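Local structure of trichothecene 3-O-acetyltransferase (Gibberella zeae, 2RKV) at residues P407-Y413 / A425-R430; A232-F236 / Y446-G451; E183-M188 / S302-P306; M161-D165 / V383-Y388. The protein transfers an acetyl group from acetyl-CoA to the C3 hydroxyl of trichothecene mycotoxins such as T-2 and deoxynivalenol. All blocks are in the same frame, centred on the assembly; numbering follows the deposited sequence. Where two conformers were deposited one is given.

Interaction 1. Residues P407-Y413 / A425-R430. With ZBA (12,13-Epoxytrichothec-9-ene-3,4,8,15-tetrol-4,15-diacetate-8-isovalerate), chain D.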
# COMPACT_ATOMS: atom_id res chain seq x y z
N PRO A 407 -6.00 -9.47 -10.53
CA PRO A 407 -4.75 -10.11 -10.15
C PRO A 407 -3.57 -9.40 -10.81
O PRO A 407 -3.66 -9.00 -11.97
CB PRO A 407 -4.90 -11.53 -10.70
CG PRO A 407 -6.36 -11.76 -10.75
CD PRO A 407 -6.93 -10.43 -11.17
N VAL A 408 -2.50 -9.23 -10.04
CA VAL A 408 -1.25 -8.67 -10.53
C VAL A 408 -0.17 -9.61 -10.03
O VAL A 408 0.19 -9.58 -8.85
CB VAL A 408 -1.00 -7.24 -9.98
CG1 VAL A 408 0.33 -6.69 -10.48
CG2 VAL A 408 -2.15 -6.30 -10.35
N GLU A 409 0.34 -10.46 -10.93
CA GLU A 409 1.23 -11.54 -10.50
C GLU A 409 2.41 -11.04 -9.67
O GLU A 409 3.12 -10.11 -10.09
CB GLU A 409 1.74 -12.36 -11.69
CG GLU A 409 2.40 -13.66 -11.23
CD GLU A 409 3.01 -14.47 -12.35
OE1 GLU A 409 2.96 -14.02 -13.52
OE2 GLU A 409 3.54 -15.55 -12.05
N SER A 410 2.59 -11.65 -8.50
CA SER A 410 3.72 -11.41 -7.59
C SER A 410 3.59 -10.14 -6.73
O SER A 410 4.47 -9.85 -5.91
CB SER A 410 5.05 -11.43 -8.35
OG SER A 410 5.25 -12.72 -8.91
N LEU A 411 2.51 -9.40 -6.92
CA LEU A 411 2.21 -8.26 -6.05
C LEU A 411 1.68 -8.77 -4.71
O LEU A 411 0.85 -9.68 -4.65
CB LEU A 411 1.18 -7.33 -6.71
CG LEU A 411 0.83 -6.03 -5.98
CD1 LEU A 411 2.06 -5.16 -5.75
CD2 LEU A 411 -0.23 -5.28 -6.80
N MET A 412 2.15 -8.16 -3.61
CA MET A 412 1.75 -8.61 -2.29
C MET A 412 1.67 -7.45 -1.31
O MET A 412 2.39 -6.46 -1.46
CB MET A 412 2.74 -9.64 -1.74
CG MET A 412 3.00 -10.80 -2.67
SD MET A 412 4.17 -11.96 -1.94
CE MET A 412 4.29 -13.11 -3.31
N TYR A 413 0.78 -7.58 -0.32
CA TYR A 413 0.65 -6.61 0.77
C TYR A 413 0.61 -7.29 2.13
O TYR A 413 0.13 -8.42 2.26
CB TYR A 413 -0.63 -5.78 0.62
CG TYR A 413 -0.69 -4.99 -0.66
CD1 TYR A 413 -1.33 -5.50 -1.79
CD2 TYR A 413 -0.08 -3.74 -0.75
CE1 TYR A 413 -1.36 -4.78 -2.99
CE2 TYR A 413 -0.10 -3.01 -1.94
CZ TYR A 413 -0.75 -3.54 -3.06
OH TYR A 413 -0.77 -2.81 -4.23
N ALA A 425 -1.50 -11.37 5.15
CA ALA A 425 -0.79 -11.12 3.90
C ALA A 425 -1.71 -11.34 2.70
O ALA A 425 -2.34 -12.40 2.59
CB ALA A 425 0.47 -11.99 3.80
N ALA A 426 -1.78 -10.35 1.81
CA ALA A 426 -2.46 -10.51 0.52
C ALA A 426 -1.46 -10.89 -0.56
O ALA A 426 -0.51 -10.16 -0.82
CB ALA A 426 -3.20 -9.23 0.14
N LEU A 427 -1.67 -12.06 -1.17
CA LEU A 427 -0.77 -12.55 -2.23
C LEU A 427 -1.50 -12.68 -3.55
O LEU A 427 -2.62 -13.19 -3.58
CB LEU A 427 -0.21 -13.93 -1.85
CG LEU A 427 1.03 -13.96 -0.94
CD1 LEU A 427 0.79 -13.34 0.43
CD2 LEU A 427 1.50 -15.39 -0.78
N SER A 428 -0.88 -12.17 -4.61
CA SER A 428 -1.37 -12.41 -5.97
C SER A 428 -0.35 -13.28 -6.70
O SER A 428 0.82 -12.92 -6.82
CB SER A 428 -1.62 -11.10 -6.73
OG SER A 428 -2.26 -11.36 -7.98
N LEU A 429 -0.82 -14.44 -7.15
CA LEU A 429 0.07 -15.42 -7.77
C LEU A 429 -0.65 -16.11 -8.92
O LEU A 429 -1.88 -16.22 -8.91
CB LEU A 429 0.50 -16.46 -6.74
CG LEU A 429 1.42 -16.07 -5.58
CD1 LEU A 429 1.49 -17.22 -4.57
CD2 LEU A 429 2.82 -15.65 -6.04
N ARG A 430 0.11 -16.60 -9.89
CA ARG A 430 -0.49 -17.43 -10.93
C ARG A 430 -1.03 -18.72 -10.31
O ARG A 430 -0.53 -19.20 -9.29
CB ARG A 430 0.48 -17.68 -12.09
CG ARG A 430 1.61 -18.68 -11.83
CD ARG A 430 2.42 -18.93 -13.12
NE ARG A 430 3.09 -17.71 -13.56
CZ ARG A 430 3.65 -17.52 -14.75
NH1 ARG A 430 3.64 -18.48 -15.66
NH2 ARG A 430 4.23 -16.36 -15.02
O18 ZBA D . 2.25 -3.10 -9.94
C44 ZBA D . 1.75 -2.07 -10.13
C45 ZBA D . 1.53 -1.43 -11.45
C46 ZBA D . 0.13 -1.51 -11.86
C48 ZBA D . -0.29 -2.89 -11.94
C47 ZBA D . -0.23 -1.00 -13.22
O17 ZBA D . 1.28 -1.34 -9.12
C31 ZBA D . 1.19 -1.87 -7.78
C30 ZBA D . 2.48 -1.71 -7.04
C32 ZBA D . 0.02 -1.20 -7.17
C39 ZBA D . -1.29 -1.49 -7.85
C33 ZBA D . 0.15 -0.41 -6.15
C34 ZBA D . 1.43 -0.10 -5.47
O10 ZBA D . 1.46 -0.98 -4.33
C29 ZBA D . 2.68 -0.37 -6.33
C38 ZBA D . 2.80 0.74 -7.37
O12 ZBA D . 3.48 0.27 -8.52
C40 ZBA D . 4.33 1.04 -9.19
C41 ZBA D . 4.89 0.30 -10.38
O13 ZBA D . 4.64 2.10 -8.92
C28 ZBA D . 3.97 -0.38 -5.40
C37 ZBA D . 5.30 -0.48 -6.16
C35 ZBA D . 3.77 -1.50 -4.39
C25 ZBA D . 2.63 -0.99 -3.57
C36 ZBA D . 4.32 -2.82 -4.37
O11 ZBA D . 4.94 -1.80 -3.62
C27 ZBA D . 3.92 0.85 -4.42
C26 ZBA D . 3.11 0.39 -3.22
O16 ZBA D . 2.06 1.26 -2.90
O14 ZBA D . 5.27 1.05 -3.99
C42 ZBA D . 5.80 2.19 -3.59
O15 ZBA D . 6.93 2.29 -3.24
C43 ZBA D . 4.83 3.25 -3.57
O HOH W 1 3.02 -16.45 -9.40
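Backbone bonds join Tyr-413 to Ala-426 and Leu-411 to Ser-428, the rungs of an antiparallel beta hairpin in the large mixed sheet. Tyr-413 and Ala-426 form a hydrogen-bonded pair, Met-412 and Leu-427 the non-hydrogen-bonded pair next to it. Before Leu-411 the chain makes a type II turn, yet Ser-410 N reaches Ser-428 O (2.8 Å), and the side chain of Ser-428 continues the pairing: its OG accepts from Val-408 N at 3.0 Å and is hydrogen-bonded to Ser-230 O on the adjoining strand.

In the charged contact Arg-430 grips the carboxylate of extended Glu-409 side-on with NE and NH2. NE meets OE2 at 2.7 Å, almost straight (165°), from above the carboxylate plane, although OE2 lies in the guanidinium plane; NH2 reaches the syn lone pair of OE1 at 3.1 Å. The two planes are turned 50° apart. A water also links Glu-409 OE2 to Arg-430 N.

Apolar contacts line the face of Met-412, whose straight chain brings SD to within 3.9 Å of Leu-427 CG and CE to 4.0 Å from Leu-429 CD2.

The T-2 toxin has O10 at the edge of the Tyr-413 ring, where the phenol OH donates to it at 2.9 Å, and Leu-411 CD1 packs against toxin C36. The hairpin thus supplies a polar and an apolar contact to the trichothecene, while the ion pair joins the turn to the end of strand 423-430.

Interaction 2. Residues A232-F236 / Y446-G451. Residues 446, 447, 448, 449, 450, 451 of segment 446-451 come from a tag, linker or insertion.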
# COMPACT_ATOMS: atom_id res chain seq x y z
N ALA A 232 -5.42 -13.82 -2.74
CA ALA A 232 -5.88 -14.47 -1.52
C ALA A 232 -5.22 -13.86 -0.29
O ALA A 232 -4.04 -13.49 -0.32
CB ALA A 232 -5.59 -15.97 -1.56
N PHE A 233 -5.97 -13.78 0.80
CA PHE A 233 -5.42 -13.46 2.08
C PHE A 233 -5.01 -14.76 2.75
O PHE A 233 -5.67 -15.75 2.64
CB PHE A 233 -6.45 -12.86 3.02
CG PHE A 233 -6.84 -11.41 2.74
CD1 PHE A 233 -8.07 -10.96 3.12
CD2 PHE A 233 -6.00 -10.53 2.12
CE1 PHE A 233 -8.46 -9.68 2.88
CE2 PHE A 233 -6.39 -9.26 1.91
CZ PHE A 233 -7.61 -8.84 2.28
N PHE A 234 -3.91 -14.64 3.48
CA PHE A 234 -3.41 -15.67 4.39
C PHE A 234 -3.16 -15.04 5.75
O PHE A 234 -2.59 -14.01 5.81
CB PHE A 234 -2.08 -16.23 3.87
CG PHE A 234 -2.20 -16.96 2.57
CD1 PHE A 234 -2.06 -16.33 1.37
CD2 PHE A 234 -2.42 -18.31 2.55
CE1 PHE A 234 -2.16 -17.01 0.22
CE2 PHE A 234 -2.52 -19.00 1.38
CZ PHE A 234 -2.43 -18.37 0.23
N THR A 235 -3.57 -15.63 6.83
CA THR A 235 -3.31 -15.10 8.16
C THR A 235 -2.19 -15.86 8.85
O THR A 235 -1.99 -16.99 8.59
CB THR A 235 -4.59 -15.14 9.02
OG1 THR A 235 -5.02 -16.49 9.16
CG2 THR A 235 -5.74 -14.47 8.28
N PHE A 236 -1.50 -15.12 9.66
CA PHE A 236 -0.43 -15.62 10.48
C PHE A 236 -0.71 -15.20 11.91
O PHE A 236 -0.77 -14.07 12.21
CB PHE A 236 0.94 -15.06 10.00
CG PHE A 236 1.32 -15.47 8.61
CD1 PHE A 236 0.81 -14.84 7.51
CD2 PHE A 236 2.18 -16.49 8.40
CE1 PHE A 236 1.15 -15.22 6.28
CE2 PHE A 236 2.49 -16.88 7.15
CZ PHE A 236 1.98 -16.24 6.09
N TYR A 446 2.56 -22.36 8.99
CA TYR A 446 2.45 -21.00 9.52
C TYR A 446 1.26 -20.22 8.95
O TYR A 446 0.66 -19.41 9.64
CB TYR A 446 3.73 -20.21 9.22
CG TYR A 446 4.96 -20.73 9.94
CD1 TYR A 446 5.80 -21.67 9.33
CD2 TYR A 446 5.29 -20.26 11.21
CE1 TYR A 446 6.94 -22.13 9.98
CE2 TYR A 446 6.43 -20.72 11.87
CZ TYR A 446 7.24 -21.66 11.25
OH TYR A 446 8.37 -22.12 11.90
N ALA A 447 0.96 -20.47 7.68
CA ALA A 447 -0.01 -19.66 6.94
C ALA A 447 -1.38 -20.31 6.86
O ALA A 447 -1.51 -21.47 6.44
CB ALA A 447 0.51 -19.37 5.55
N GLN A 448 -2.40 -19.57 7.29
CA GLN A 448 -3.81 -20.05 7.19
C GLN A 448 -4.46 -19.38 6.02
O GLN A 448 -4.61 -18.16 5.97
CB GLN A 448 -4.70 -19.78 8.44
CG GLN A 448 -6.28 -20.01 8.21
CD GLN A 448 -6.67 -21.48 8.14
OE1 GLN A 448 -6.28 -22.28 9.00
NE2 GLN A 448 -7.42 -21.85 7.11
N TYR A 449 -4.87 -20.19 5.05
CA TYR A 449 -5.57 -19.68 3.87
C TYR A 449 -6.92 -19.09 4.26
O TYR A 449 -7.71 -19.73 4.97
CB TYR A 449 -5.76 -20.77 2.83
CG TYR A 449 -6.62 -20.35 1.66
CD1 TYR A 449 -6.08 -19.59 0.62
CD2 TYR A 449 -7.96 -20.72 1.59
CE1 TYR A 449 -6.87 -19.19 -0.47
CE2 TYR A 449 -8.76 -20.34 0.52
CZ TYR A 449 -8.21 -19.58 -0.50
OH TYR A 449 -9.02 -19.21 -1.56
N VAL A 450 -7.18 -17.88 3.79
CA VAL A 450 -8.48 -17.23 4.00
C VAL A 450 -9.20 -17.02 2.67
O VAL A 450 -10.37 -17.38 2.54
CB VAL A 450 -8.35 -15.88 4.76
CG1 VAL A 450 -9.71 -15.22 4.91
CG2 VAL A 450 -7.75 -16.11 6.13
N GLY A 451 -8.50 -16.47 1.69
CA GLY A 451 -9.08 -16.18 0.37
C GLY A 451 -9.48 -14.72 0.18
O GLY A 451 -8.89 -13.82 0.80
OXT GLY A 451 -10.39 -14.42 -0.61
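Phe-233 faces both Val-450 and Gly-451 across a classic beta bulge, where the C-terminal residues, which come from an insertion into the natural sequence, add a short antiparallel edge strand to the large mixed sheet. Phe-233 O is gripped twice, by Val-450 N (2.9 Å) and by Gly-451 N, the latter in the carbonyl plane on a lone pair. Beyond the bulge Thr-235 and Gln-448 form a regular hydrogen-bonded pair.

The tight packing is aromatic, with Phe-234, Phe-236 and Ala-447 buried. Ala-447 CA lies over one face of the Phe-236 ring in a CH-pi contact, and its CB is 3.5 Å from CZ. Tyr-449 turns its edge to the face of Phe-234 in an offset edge-to-face pair, centroids 5.7 Å apart and planes at 67°, and its CE1 presses on Ala-232 CB at 3.6 Å. Trp-443 also meets Phe-234 edge-to-face, and Lys-438 makes a cation-pi contact with Tyr-449.

Tyr-449, at the outer edge of this face, is nevertheless exposed, as Gln-448 is on the other. There Gln-448 lies alongside Thr-235 through its first carbons. Even here one spot is squeezed: Thr-235 CG2 and Val-450 CG2 stand 3.4 Å apart, closer than usual for two methyl groups.

Interaction 3. Residues E183-M188 / S302-P306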
# COMPACT_ATOMS: atom_id res chain seq x y z
N GLU A 183 1.76 20.42 15.29
CA GLU A 183 2.65 19.54 14.50
C GLU A 183 1.89 18.86 13.35
O GLU A 183 2.42 18.70 12.26
CB GLU A 183 3.31 18.48 15.38
CG GLU A 183 4.51 17.76 14.71
CD GLU A 183 4.12 16.63 13.74
OE1 GLU A 183 3.04 16.01 13.93
OE2 GLU A 183 4.89 16.37 12.79
N GLU A 184 0.65 18.45 13.61
CA GLU A 184 -0.17 17.81 12.57
C GLU A 184 -0.45 18.80 11.45
O GLU A 184 -0.26 18.47 10.27
CB GLU A 184 -1.48 17.26 13.16
CG GLU A 184 -1.26 15.98 13.93
CD GLU A 184 -2.38 15.61 14.89
OE1 GLU A 184 -3.32 16.41 15.13
OE2 GLU A 184 -2.30 14.49 15.42
N MET A 185 -0.86 20.01 11.82
CA MET A 185 -1.13 21.06 10.84
C MET A 185 0.11 21.44 10.04
O MET A 185 0.03 21.68 8.82
CB MET A 185 -1.75 22.28 11.54
CG MET A 185 -3.18 22.04 12.02
SD MET A 185 -4.37 21.87 10.66
CE MET A 185 -4.44 23.57 10.07
N THR A 186 1.27 21.46 10.71
CA THR A 186 2.53 21.74 10.03
C THR A 186 2.87 20.63 9.02
O THR A 186 3.18 20.92 7.85
CB THR A 186 3.67 21.91 11.05
OG1 THR A 186 3.43 23.12 11.78
CG2 THR A 186 5.02 22.00 10.36
N ALA A 187 2.79 19.38 9.47
CA ALA A 187 3.10 18.22 8.61
C ALA A 187 2.19 18.18 7.37
O ALA A 187 2.66 17.90 6.27
CB ALA A 187 3.00 16.92 9.40
N MET A 188 0.92 18.50 7.57
CA MET A 188 -0.08 18.51 6.49
C MET A 188 0.16 19.60 5.45
O MET A 188 -0.47 19.61 4.39
CB MET A 188 -1.49 18.68 7.08
CG MET A 188 -2.02 17.44 7.78
SD MET A 188 -2.32 16.06 6.64
CE MET A 188 -3.88 16.49 5.91
N SER A 302 8.46 13.98 9.28
CA SER A 302 7.43 13.54 10.21
C SER A 302 6.61 12.37 9.67
O SER A 302 6.28 12.34 8.49
CB SER A 302 6.49 14.70 10.51
OG SER A 302 5.34 14.28 11.20
N ASN A 303 6.28 11.42 10.54
CA ASN A 303 5.35 10.34 10.21
C ASN A 303 3.99 10.88 9.77
O ASN A 303 3.20 10.19 9.11
CB ASN A 303 5.18 9.41 11.42
CG ASN A 303 4.36 8.18 11.09
OD1 ASN A 303 4.74 7.38 10.23
ND2 ASN A 303 3.24 8.02 11.78
N ASN A 304 3.71 12.13 10.14
CA ASN A 304 2.44 12.77 9.79
C ASN A 304 2.45 13.45 8.42
O ASN A 304 1.43 14.02 8.02
CB ASN A 304 1.99 13.73 10.89
CG ASN A 304 1.59 13.01 12.16
OD1 ASN A 304 1.07 11.89 12.11
ND2 ASN A 304 1.84 13.64 13.31
N TYR A 305 3.58 13.41 7.71
CA TYR A 305 3.63 13.98 6.36
C TYR A 305 2.73 13.15 5.44
O TYR A 305 2.91 11.94 5.32
CB TYR A 305 5.06 14.00 5.83
CG TYR A 305 5.17 14.49 4.41
CD1 TYR A 305 4.83 15.80 4.10
CD2 TYR A 305 5.62 13.64 3.39
CE1 TYR A 305 4.92 16.27 2.81
CE2 TYR A 305 5.72 14.11 2.08
CZ TYR A 305 5.38 15.43 1.80
OH TYR A 305 5.46 15.92 0.52
N PRO A 306 1.72 13.80 4.83
CA PRO A 306 0.68 13.06 4.10
C PRO A 306 1.00 12.71 2.65
O PRO A 306 0.13 12.16 1.95
CB PRO A 306 -0.50 14.03 4.14
CG PRO A 306 0.17 15.38 4.01
CD PRO A 306 1.45 15.26 4.84
O HOH W 2 -1.56 12.50 13.58
O HOH W 3 0.63 12.88 15.66
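The flat amide of Asn-304 and the carboxylate of Glu-183 meet at their edges, their planes 42° apart. Asn-304 ND2 donates to Glu-183 OE1 at 2.7 Å, the acceptor lying in the amide plane and using its syn lone pair. The other oxygen, OE2, takes the hydroxyl proton of Ser-302 OG, also at 2.7 Å and from the syn side. Ala-187 O lies at the edge of the Tyr-305 ring, near its plane, 3.7 Å from CD1.

The fork depends on a bend in Glu-183: chi2 of -81° folds the carboxylate back towards the loop, where the two donors fix its rotation. Ser-302 OG works twice, since it also accepts from Asn-304 N at 2.9 Å. A water accepts from Asn-304 ND2, while Asn-304 OD1 is bonded to Arg-169, so both ends of the amide are held. Glu-184 CG lies 3.9 Å from Asn-304 ND2, its OE1 being held by Lys-173 and Thr-181.

Next to the polar cluster the contact is through carbon and sulfur atoms. Ala-187 CB rests against Asn-304 CB at 3.7 Å, and Met-188, folded at chi2 and chi3, lays SD on Pro-306 CG at 3.7 Å.

Helix 182-187 is thereby fastened to the loop between helix 296-299 and strand 310-318. That loop combines an ST turn at Ser-302 with a type I beta turn from Ser-302 to Tyr-305, its serine hydroxyl both bracing the turn and binding the helix.

Interaction 4. Residues M161-D165 / V383-Y388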
# COMPACT_ATOMS: atom_id res chain seq x y z
N MET A 161 0.74 4.87 1.43
CA MET A 161 -0.17 4.43 2.49
C MET A 161 0.14 5.08 3.84
O MET A 161 -0.76 5.27 4.67
CB MET A 161 -0.24 2.90 2.59
CG MET A 161 -1.13 2.40 3.71
SD MET A 161 -2.82 3.05 3.63
CE MET A 161 -3.63 1.74 2.70
N VAL A 162 1.41 5.45 4.07
CA VAL A 162 1.76 6.15 5.31
C VAL A 162 1.07 7.53 5.30
O VAL A 162 0.45 7.93 6.29
CB VAL A 162 3.28 6.28 5.50
CG1 VAL A 162 3.64 7.20 6.68
CG2 VAL A 162 3.90 4.87 5.71
N GLY A 163 1.15 8.22 4.16
CA GLY A 163 0.47 9.51 4.01
C GLY A 163 -1.04 9.36 4.10
O GLY A 163 -1.73 10.16 4.74
N GLN A 164 -1.56 8.32 3.45
CA GLN A 164 -3.00 8.05 3.46
C GLN A 164 -3.49 7.81 4.88
O GLN A 164 -4.53 8.32 5.29
CB GLN A 164 -3.31 6.85 2.56
CG GLN A 164 -4.81 6.63 2.29
CD GLN A 164 -5.02 5.78 1.04
OE1 GLN A 164 -4.22 5.83 0.11
NE2 GLN A 164 -6.10 5.00 1.03
N ASP A 165 -2.70 7.05 5.64
CA ASP A 165 -3.02 6.80 7.05
C ASP A 165 -3.05 8.13 7.82
O ASP A 165 -3.95 8.36 8.64
CB ASP A 165 -1.97 5.85 7.66
CG ASP A 165 -2.28 5.49 9.11
OD1 ASP A 165 -3.46 5.31 9.46
OD2 ASP A 165 -1.32 5.33 9.91
N VAL A 383 0.88 0.81 10.01
CA VAL A 383 -0.04 1.96 9.95
C VAL A 383 -1.13 1.83 11.02
O VAL A 383 -1.37 0.74 11.55
CB VAL A 383 -0.60 2.24 8.53
CG1 VAL A 383 0.55 2.45 7.54
CG2 VAL A 383 -1.53 1.16 8.05
N GLY A 384 -1.77 2.95 11.33
CA GLY A 384 -2.57 3.06 12.55
C GLY A 384 -4.06 2.84 12.46
O GLY A 384 -4.79 3.14 13.41
N LEU A 385 -4.52 2.28 11.34
CA LEU A 385 -5.94 2.20 10.98
C LEU A 385 -6.84 1.48 11.98
O LEU A 385 -8.03 1.81 12.10
CB LEU A 385 -6.12 1.62 9.58
CG LEU A 385 -5.64 2.54 8.45
CD1 LEU A 385 -5.42 1.74 7.17
CD2 LEU A 385 -6.63 3.69 8.22
N TRP A 386 -6.30 0.48 12.69
CA TRP A 386 -7.07 -0.25 13.70
C TRP A 386 -7.53 0.61 14.89
O TRP A 386 -8.39 0.17 15.68
CB TRP A 386 -6.27 -1.44 14.24
CG TRP A 386 -6.18 -2.62 13.33
CD1 TRP A 386 -5.21 -2.88 12.41
CD2 TRP A 386 -7.09 -3.74 13.29
NE1 TRP A 386 -5.46 -4.09 11.79
CE2 TRP A 386 -6.60 -4.63 12.31
CE3 TRP A 386 -8.26 -4.07 13.99
CZ2 TRP A 386 -7.24 -5.84 12.01
CZ3 TRP A 386 -8.90 -5.27 13.69
CH2 TRP A 386 -8.39 -6.14 12.71
N ASP A 387 -6.98 1.81 15.01
CA ASP A 387 -7.28 2.65 16.17
C ASP A 387 -8.38 3.69 15.95
O ASP A 387 -8.79 4.36 16.91
CB ASP A 387 -6.01 3.35 16.66
CG ASP A 387 -6.08 3.74 18.12
OD1 ASP A 387 -6.54 2.91 18.94
OD2 ASP A 387 -5.69 4.88 18.43
N TYR A 388 -8.87 3.82 14.72
CA TYR A 388 -9.79 4.94 14.40
C TYR A 388 -11.26 4.54 14.49
O TYR A 388 -11.66 3.52 13.93
CB TYR A 388 -9.50 5.57 13.02
CG TYR A 388 -8.01 5.77 12.72
CD1 TYR A 388 -7.11 6.09 13.73
CD2 TYR A 388 -7.53 5.64 11.42
CE1 TYR A 388 -5.74 6.24 13.46
CE2 TYR A 388 -6.18 5.80 11.13
CZ TYR A 388 -5.29 6.10 12.15
OH TYR A 388 -3.95 6.25 11.87
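The first turn of helix 161-176, residues 161-165, meets a loop that tightens into a short 3-10 turn ahead of Tyr-388; the nearest CA atoms, of Asp-165 and Val-383, are 6.4 Å apart. Side chains from the helix therefore bridge most of the gap, although one backbone group of the loop takes part directly: Gly-384 N donates to Asp-165 OD2 at 2.8 Å and nearly straight (165°).

Asp-165 carries the contact. With CG opposite the backbone N (chi1 -177°), its carboxylate extends towards the loop and receives a different donor on each oxygen. Tyr-388 OH gives its proton to OD1 at 2.6 Å. Both donors stand well out of the carboxylate plane, by about 40°. OD1 lies at the edge of the tyrosine ring, and Gly-384 O sits 3.2 Å above one face of that ring, towards its rim. Leu-385 CG approaches OD1 at 3.7 Å, so an apolar group borders the buried carboxylate as well. Val-383 covers the other oxygen, with CB 3.5 Å from OD2, and its CG1 meets Met-161 CG at 4.2 Å, the two side chains crossing at about a right angle.

Arg-169, one turn further along the helix, forms a salt bridge with Asp-165 OD2 and a hydrogen bond with Tyr-388 OH, which probably helps to keep the aspartate ionised. Around this cluster, Leu-385 packs on Ile-23 of strand 20-28 and Val-400 of strand 399-401, and Tyr-388 on Ile-168 and Ser-172, tying the loop between helix 161-176 and the five-stranded sheet.

Interactions 1 and 2 belong to one sheet and touch: strand 423-430 pairs with strand 229-236, through Ala-425 O and Phe-234 N at 2.9 Å and Leu-427 N and Ala-232 O at 2.9 Å. Interactions 3 and 4, their centres 13 Å apart, also meet, where Asn-303 OD1 packs on Val-162 CG1, and Arg-169 has partners in both. The ligands touch or approach interactions 1 and 4. Interaction 1 binds the toxin directly, which is also hydrogen-bonded to His-156; in interaction 4 the side chain of Val-162 is about 4 Å from coenzyme A. Interaction 3 is more remote, with the Tyr-305 side chain about 12 Å from either ligand.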